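Local coordinates for cytosine deaminase (Klebsiella pneumoniae, PDB 4R85), which probably catalyses the hydrolytic deamination of cytosine and 5-methylcytosine at an iron(II) centre in an amidohydrolase-fold barrel, at residues A[85-88]-A[89-92]; A[255-258]-A[259-262]; A[344-348]-A[349-353]; A[379-382]-A[383-387]. All coordinates share one frame; numbering follows the deposited sequence.

Contact 1. Residues A[85-88]-A[89-92]; sequences QRKA and SITP
S89 folds back on the last residues of the helix that contains R86, its N giving a hydrogen bond to R86 O at 3.0 Å and 160°. With chi1 at 59° the S89 hydroxyl sits between its own N and carbonyl carbon, a rotation that swings OG back to 3.2 Å from R86 O. The same OG lies 2.7 Å from a water that donates to Q85 O, and 3.3 Å from R86 NH2, lying oblique to the guanidinium. Residues K87 to I90 form a type I beta turn closed by a weak bond from I90 N to K87 O at 3.3 Å; it links two successive helices of the amidohydrolase chain, and T91 then N-caps helix 92-108, its OG1 taking the N-H of D94. On the other flank K87 and I90 run side by side in the same direction, CD1 of the isoleucine 3.6 Å from CG of the lysine. I90 is extended at chi2 (-179°), which carries CD1 out along the lysine stem. Beyond that stem K87 NZ makes salt bridges to D119 and E152, whereas the R86 guanidinium is held between E67 and D94.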
# COMPACT_ATOMS: atom_id res chain seq x y z
N GLN A 85 -17.44 -23.14 6.35
CA GLN A 85 -16.72 -24.41 6.44
C GLN A 85 -15.78 -24.46 7.65
O GLN A 85 -15.66 -25.49 8.32
CB GLN A 85 -15.88 -24.63 5.19
CG GLN A 85 -16.67 -24.83 3.93
CD GLN A 85 -15.76 -25.01 2.74
OE1 GLN A 85 -15.11 -24.06 2.31
NE2 GLN A 85 -15.69 -26.23 2.21
N ARG A 86 -15.09 -23.35 7.88
CA ARG A 86 -14.10 -23.26 8.95
C ARG A 86 -14.78 -23.30 10.32
O ARG A 86 -14.21 -23.82 11.29
CB ARG A 86 -13.27 -21.97 8.81
CG ARG A 86 -12.16 -21.81 9.86
CD ARG A 86 -11.28 -23.07 9.94
NE ARG A 86 -10.11 -22.84 10.79
CZ ARG A 86 -10.09 -22.99 12.11
NH1 ARG A 86 -8.98 -22.76 12.79
NH2 ARG A 86 -11.20 -23.35 12.76
N LYS A 87 -16.00 -22.77 10.39
CA LYS A 87 -16.73 -22.72 11.66
C LYS A 87 -16.99 -24.09 12.26
O LYS A 87 -17.17 -24.21 13.48
CB LYS A 87 -18.06 -21.96 11.50
CG LYS A 87 -17.90 -20.47 11.62
CD LYS A 87 -18.93 -19.76 10.77
CE LYS A 87 -20.28 -19.69 11.44
NZ LYS A 87 -21.21 -18.84 10.64
N ALA A 88 -17.02 -25.12 11.42
CA ALA A 88 -17.27 -26.48 11.88
C ALA A 88 -16.14 -27.01 12.76
O ALA A 88 -16.33 -27.98 13.50
CB ALA A 88 -17.51 -27.40 10.70
N SER A 89 -14.96 -26.39 12.69
CA SER A 89 -13.83 -26.82 13.52
C SER A 89 -13.33 -25.74 14.49
O SER A 89 -12.25 -25.87 15.07
CB SER A 89 -12.68 -27.33 12.66
OG SER A 89 -12.23 -26.35 11.76
N ILE A 90 -14.11 -24.67 14.67
CA ILE A 90 -13.75 -23.66 15.66
C ILE A 90 -13.90 -24.22 17.07
O ILE A 90 -14.91 -24.84 17.39
CB ILE A 90 -14.65 -22.42 15.57
CG1 ILE A 90 -14.42 -21.68 14.26
CG2 ILE A 90 -14.39 -21.48 16.74
CD1 ILE A 90 -15.27 -20.44 14.14
N THR A 91 -12.87 -24.03 17.89
CA THR A 91 -12.98 -24.29 19.32
C THR A 91 -12.55 -23.03 20.05
O THR A 91 -11.86 -22.17 19.47
CB THR A 91 -12.07 -25.44 19.76
OG1 THR A 91 -10.71 -25.03 19.66
CG2 THR A 91 -12.31 -26.70 18.91
N PRO A 92 -12.95 -22.89 21.33
CA PRO A 92 -12.49 -21.74 22.13
C PRO A 92 -10.96 -21.67 22.22
O PRO A 92 -10.41 -20.58 22.10
CB PRO A 92 -13.10 -22.01 23.50
CG PRO A 92 -14.33 -22.83 23.22
CD PRO A 92 -13.95 -23.70 22.05
O HOH W 1 -13.45 -26.70 9.42

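Contact 2. Residues A[255-258]-A[259-262]; sequences KLFR and LLKA
L256 and L260, one turn apart on helix 250-263, bring their CG atoms to 4.0 Å. This helix is the connection of a beta-alpha-beta unit between strands 237-240 and 266-269, in keeping with the TIM-barrel architecture of amidohydrolases. L260 can be followed outward. Its CB rests over the preceding turn, 3.7 Å from F257 O. CG then comes to 3.4 Å from L256 O, the carbonyl that also accepts the L260 N-H at 3.0 Å, so backbone and side chain of one leucine converge on a single oxygen. With chi1 at -65°, CG stands beside the backbone N and anti to the carbonyl carbon, and the branch leans back toward the earlier turn. There CD1 meets the F257 ring obliquely, near CD2 and CE2. Outside the helix, L296 touches both F257 and L260, while L221 of helix 220-231 also packs against L260. L259 covers the adjoining flank: its CD2 lies at 4.3 Å from L256 CD1, and its side chain reaches A225 and E226. The next two backbone hydrogen bonds repeat the alpha-helical i to i+4 pattern, from K261 N to F257 O with an angle of 167° at the hydrogen, and from A262 N to R258 O at 3.1 Å.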
# COMPACT_ATOMS: atom_id res chain seq x y z
N LYS A 255 -28.04 14.32 -1.38
CA LYS A 255 -29.19 14.41 -0.48
C LYS A 255 -28.93 13.63 0.81
O LYS A 255 -29.24 14.10 1.91
CB LYS A 255 -30.45 13.87 -1.16
CG LYS A 255 -31.66 13.83 -0.22
CD LYS A 255 -32.81 13.01 -0.78
CE LYS A 255 -32.78 11.57 -0.29
NZ LYS A 255 -33.52 11.37 1.00
N LEU A 256 -28.39 12.43 0.65
CA LEU A 256 -28.08 11.55 1.77
C LEU A 256 -27.11 12.18 2.79
O LEU A 256 -27.25 11.97 3.99
CB LEU A 256 -27.50 10.23 1.26
CG LEU A 256 -27.08 9.17 2.28
CD1 LEU A 256 -28.28 8.69 3.14
CD2 LEU A 256 -26.43 8.00 1.57
N PHE A 257 -26.13 12.93 2.30
CA PHE A 257 -25.14 13.56 3.18
C PHE A 257 -25.76 14.49 4.23
O PHE A 257 -25.19 14.70 5.30
CB PHE A 257 -24.08 14.33 2.37
CG PHE A 257 -22.82 13.56 2.14
CD1 PHE A 257 -21.58 14.13 2.40
CD2 PHE A 257 -22.86 12.25 1.68
CE1 PHE A 257 -20.41 13.43 2.20
CE2 PHE A 257 -21.69 11.53 1.47
CZ PHE A 257 -20.46 12.13 1.72
N ARG A 258 -26.91 15.06 3.92
CA ARG A 258 -27.57 15.92 4.89
C ARG A 258 -28.01 15.11 6.11
O ARG A 258 -27.84 15.55 7.24
CB ARG A 258 -28.74 16.64 4.22
CG ARG A 258 -28.27 17.50 3.04
CD ARG A 258 -29.44 17.97 2.19
NE ARG A 258 -30.21 19.01 2.85
CZ ARG A 258 -29.88 20.30 2.84
NH1 ARG A 258 -30.63 21.19 3.47
NH2 ARG A 258 -28.78 20.70 2.21
N LEU A 259 -28.58 13.94 5.86
CA LEU A 259 -28.95 13.02 6.93
C LEU A 259 -27.70 12.52 7.65
O LEU A 259 -27.68 12.43 8.88
CB LEU A 259 -29.70 11.81 6.36
CG LEU A 259 -29.93 10.65 7.33
CD1 LEU A 259 -30.66 11.11 8.60
CD2 LEU A 259 -30.72 9.52 6.64
N LEU A 260 -26.66 12.19 6.89
CA LEU A 260 -25.47 11.61 7.49
C LEU A 260 -24.87 12.59 8.49
O LEU A 260 -24.51 12.20 9.60
CB LEU A 260 -24.44 11.22 6.43
CG LEU A 260 -24.83 10.10 5.45
CD1 LEU A 260 -23.63 9.69 4.59
CD2 LEU A 260 -25.38 8.87 6.21
N LYS A 261 -24.79 13.86 8.10
CA LYS A 261 -24.32 14.91 8.99
C LYS A 261 -25.21 15.08 10.22
O LYS A 261 -24.71 15.16 11.34
CB LYS A 261 -24.23 16.25 8.24
CG LYS A 261 -23.67 17.38 9.09
CD LYS A 261 -22.28 17.01 9.60
CE LYS A 261 -21.60 18.18 10.30
NZ LYS A 261 -20.37 17.72 11.00
N ALA A 262 -26.52 15.16 10.00
CA ALA A 262 -27.46 15.37 11.09
C ALA A 262 -27.47 14.20 12.07
O ALA A 262 -27.69 14.38 13.27
CB ALA A 262 -28.86 15.61 10.54

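Contact 3. Residues A[344-348]-A[349-353]; sequences CLDFV and TDNSA
The amide of N351 stands almost perpendicular to the F347 ring, their planes 85° apart. The two side chains run alongside each other, and ND2 comes obliquely to 3.6 Å from F347 CD1; the amide N-H is meanwhile used on V303 O. Less steeply inclined are the D346 and D350 carboxylates, 28° apart. Their facing oxygens, D346 OD1 and D350 OD2, lie 3.8 Å from each other, and a water donates to D350 OD2 at 2.6 Å and weakly to D346 OD1. R9 probably offsets this like-charge pair, through a salt bridge to D346 and a long, weak ion pair with D350; R343 also pairs with D346. T349 occupies the N-cap position of helix 350-355, yet its hydroxyl turns backward: chi1 of 58° sends OG1 to L345 O at 2.8 Å. It arrives above that carbonyl plane, from the opposite face to V348 N, so two donors grip one oxygen. N351 N binds D346 O at 2.9 Å, joining the 3-10 segment 344-347 to the new helix. The corner lies in the interior: F347 bonds by its backbone to F305 of strand 303-305, V348 to V53 of strand 47-57, and L345 packs on helix 322-332.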
# COMPACT_ATOMS: atom_id res chain seq x y z
N CYS A 344 -2.95 13.50 8.20
CA CYS A 344 -3.47 12.17 7.85
C CYS A 344 -3.49 11.18 9.02
O CYS A 344 -4.22 10.18 8.99
CB CYS A 344 -2.70 11.56 6.68
SG CYS A 344 -0.95 11.22 7.03
N LEU A 345 -2.71 11.45 10.06
CA LEU A 345 -2.72 10.52 11.20
C LEU A 345 -4.06 10.53 11.96
O LEU A 345 -4.35 9.59 12.72
CB LEU A 345 -1.53 10.76 12.15
CG LEU A 345 -0.17 10.29 11.63
CD1 LEU A 345 0.95 10.58 12.64
CD2 LEU A 345 -0.20 8.80 11.25
N ASP A 346 -4.86 11.57 11.75
CA ASP A 346 -6.24 11.62 12.27
C ASP A 346 -7.00 10.31 12.01
O ASP A 346 -7.78 9.85 12.84
CB ASP A 346 -7.05 12.74 11.61
CG ASP A 346 -6.65 14.13 12.07
OD1 ASP A 346 -5.87 14.29 13.05
OD2 ASP A 346 -7.16 15.09 11.45
N PHE A 347 -6.81 9.75 10.82
CA PHE A 347 -7.63 8.63 10.36
C PHE A 347 -7.31 7.29 11.02
O PHE A 347 -8.06 6.32 10.85
CB PHE A 347 -7.58 8.51 8.83
CG PHE A 347 -8.06 9.76 8.14
CD1 PHE A 347 -9.40 10.11 8.18
CD2 PHE A 347 -7.17 10.59 7.48
CE1 PHE A 347 -9.86 11.26 7.56
CE2 PHE A 347 -7.61 11.75 6.87
CZ PHE A 347 -8.96 12.09 6.90
N VAL A 348 -6.21 7.24 11.77
CA VAL A 348 -5.82 6.02 12.46
C VAL A 348 -5.53 6.25 13.94
O VAL A 348 -5.04 5.36 14.63
CB VAL A 348 -4.61 5.35 11.80
CG1 VAL A 348 -4.97 4.95 10.36
CG2 VAL A 348 -3.42 6.29 11.83
N THR A 349 -5.84 7.46 14.42
CA THR A 349 -5.75 7.76 15.84
C THR A 349 -7.03 8.44 16.35
O THR A 349 -7.98 7.76 16.74
CB THR A 349 -4.48 8.64 16.20
OG1 THR A 349 -4.50 9.87 15.46
CG2 THR A 349 -3.18 7.87 15.91
N ASP A 350 -7.04 9.77 16.33
CA ASP A 350 -8.16 10.56 16.86
C ASP A 350 -9.54 10.15 16.36
O ASP A 350 -10.47 10.01 17.16
CB ASP A 350 -7.97 12.06 16.56
CG ASP A 350 -6.71 12.63 17.17
OD1 ASP A 350 -6.09 11.97 18.03
OD2 ASP A 350 -6.35 13.77 16.80
N ASN A 351 -9.69 9.99 15.04
CA ASN A 351 -11.01 9.73 14.48
C ASN A 351 -11.48 8.34 14.88
O ASN A 351 -12.66 8.11 15.14
CB ASN A 351 -10.98 9.84 12.96
CG ASN A 351 -10.74 11.25 12.48
OD1 ASN A 351 -10.43 12.15 13.26
ND2 ASN A 351 -10.90 11.46 11.17
N SER A 352 -10.55 7.40 14.90
CA SER A 352 -10.84 6.03 15.32
C SER A 352 -11.22 5.97 16.80
O SER A 352 -12.14 5.23 17.19
CB SER A 352 -9.63 5.15 15.03
OG SER A 352 -9.30 5.19 13.65
N ALA A 353 -10.52 6.73 17.64
CA ALA A 353 -10.87 6.79 19.05
C ALA A 353 -12.29 7.35 19.25
O ALA A 353 -13.00 6.93 20.16
CB ALA A 353 -9.86 7.62 19.84
O HOH W 2 -7.98 15.25 15.51

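Contact 4. Residues A[379-382]-A[383-387]; sequences NDYE and AVRRQ
E382 spreads its carboxylate between R385 and R386, which lie three and four residues further along the helix 380-386. The stronger arm joins R385 NH1 to E382 OE1 at 3.0 Å and 153°, on the syn lone pair of OE1, with the acceptor tilted a little from the guanidinium plane. R385 NE adds a weak bond to E382 OE2 at 3.4 Å, so one arginine spans both oxygens, although the carboxylate and guanidinium planes remain 55° apart. R386 NE reaches the same OE1 weakly, also at 3.4 Å, with that oxygen at the edge of its guanidinium. The glutamate is bent at chi2 (-65°), bringing its tip alongside the next turn, which carries both arginines. R386 CG lies over one face of the R385 guanidinium, offset toward its rim.

R385 meets Y381 as well: its CD passes 3.7 Å from the tyrosine OH, oblique to the ring. The polar ends of these two go to the second subunit, Y381 OH to P316 O and R385 NH2 to G318 O of that chain. A383, on the inward flank, places CB 3.4 Å from D380 O. At the start of the helix N379 is the N-cap, its OD1 taking the E382 N-H at 2.9 Å, nearly straight. Q387 leaves the helix with positive phi, and its NE2 returns to V384 O while also binding L323 O. The helix thus packs V384 onto helices 322-332 and 338-342, presents Y381 and R385 to the dimer partner, and leads into strand 390-395.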
# COMPACT_ATOMS: atom_id res chain seq x y z
N ASN A 379 6.60 14.26 11.86
CA ASN A 379 5.27 14.77 11.56
C ASN A 379 4.44 13.73 10.80
O ASN A 379 4.96 12.65 10.50
CB ASN A 379 5.34 16.12 10.80
CG ASN A 379 6.07 16.02 9.47
OD1 ASN A 379 6.06 14.99 8.81
ND2 ASN A 379 6.69 17.12 9.06
N ASP A 380 3.17 14.04 10.52
CA ASP A 380 2.25 13.10 9.86
C ASP A 380 2.75 12.65 8.48
O ASP A 380 2.71 11.47 8.15
CB ASP A 380 0.86 13.73 9.66
CG ASP A 380 0.08 13.87 10.96
OD1 ASP A 380 0.68 14.14 12.02
OD2 ASP A 380 -1.17 13.75 10.90
N TYR A 381 3.19 13.61 7.68
CA TYR A 381 3.67 13.35 6.33
C TYR A 381 4.82 12.35 6.30
O TYR A 381 4.80 11.38 5.53
CB TYR A 381 4.12 14.66 5.68
CG TYR A 381 4.83 14.48 4.36
CD1 TYR A 381 4.13 14.23 3.20
CD2 TYR A 381 6.22 14.57 4.28
CE1 TYR A 381 4.77 14.07 1.99
CE2 TYR A 381 6.88 14.42 3.08
CZ TYR A 381 6.14 14.17 1.93
OH TYR A 381 6.79 14.02 0.73
N GLU A 382 5.83 12.59 7.13
CA GLU A 382 6.97 11.68 7.18
C GLU A 382 6.58 10.31 7.74
O GLU A 382 7.10 9.29 7.30
CB GLU A 382 8.11 12.31 7.99
CG GLU A 382 8.77 13.45 7.24
CD GLU A 382 9.47 12.97 5.98
OE1 GLU A 382 10.17 11.94 6.04
OE2 GLU A 382 9.32 13.62 4.92
N ALA A 383 5.64 10.30 8.68
CA ALA A 383 5.18 9.04 9.26
C ALA A 383 4.64 8.11 8.18
O ALA A 383 5.02 6.94 8.11
CB ALA A 383 4.14 9.28 10.35
N VAL A 384 3.77 8.62 7.31
CA VAL A 384 3.18 7.78 6.26
C VAL A 384 4.15 7.53 5.10
O VAL A 384 4.18 6.44 4.52
CB VAL A 384 1.79 8.31 5.77
CG1 VAL A 384 1.92 9.53 4.88
CG2 VAL A 384 1.04 7.18 5.01
N ARG A 385 4.96 8.53 4.78
CA ARG A 385 5.90 8.38 3.67
C ARG A 385 6.94 7.33 3.97
O ARG A 385 7.29 6.53 3.09
CB ARG A 385 6.61 9.69 3.33
CG ARG A 385 7.44 9.57 2.06
CD ARG A 385 8.25 10.83 1.77
NE ARG A 385 9.31 11.03 2.75
CZ ARG A 385 10.50 10.42 2.73
NH1 ARG A 385 11.40 10.68 3.67
NH2 ARG A 385 10.79 9.54 1.78
N ARG A 386 7.45 7.34 5.20
CA ARG A 386 8.51 6.42 5.61
C ARG A 386 7.99 5.13 6.24
O ARG A 386 8.78 4.24 6.52
CB ARG A 386 9.46 7.11 6.59
CG ARG A 386 10.07 8.38 6.03
CD ARG A 386 11.50 8.56 6.50
NE ARG A 386 11.61 9.32 7.73
CZ ARG A 386 12.01 8.82 8.90
NH1 ARG A 386 12.09 9.60 9.97
NH2 ARG A 386 12.34 7.54 8.99
N GLN A 387 6.67 5.05 6.45
CA GLN A 387 6.08 3.96 7.23
C GLN A 387 6.81 3.84 8.56
O GLN A 387 7.36 2.78 8.89
CB GLN A 387 6.13 2.65 6.44
CG GLN A 387 5.26 2.66 5.18
CD GLN A 387 3.78 2.59 5.51
OE1 GLN A 387 3.27 1.53 5.87
NE2 GLN A 387 3.09 3.72 5.40

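Only contacts 3 and 4 touch, their centres 14 Å apart: D380 OD2 probably accepts from L345 N at 2.9 Å, while C344 SG packs on V384 CG1 at 4.0 Å. R9 ties them further, pairing with both D346 and D380. Contact 2 lies apart, its nearest atoms about 11 Å from contact 3. Contact 1 is remote from all three, with about 26 Å between its nearest atoms and those of contact 3, and lies across the chain's centre from contact 4. Contact 1 lies outside the ligand pocket, the K87 side chain being about 10 Å from the bound 5-methylcytosine and about 14 Å from the iron(II), whereas contact 4 reaches the subunit interface.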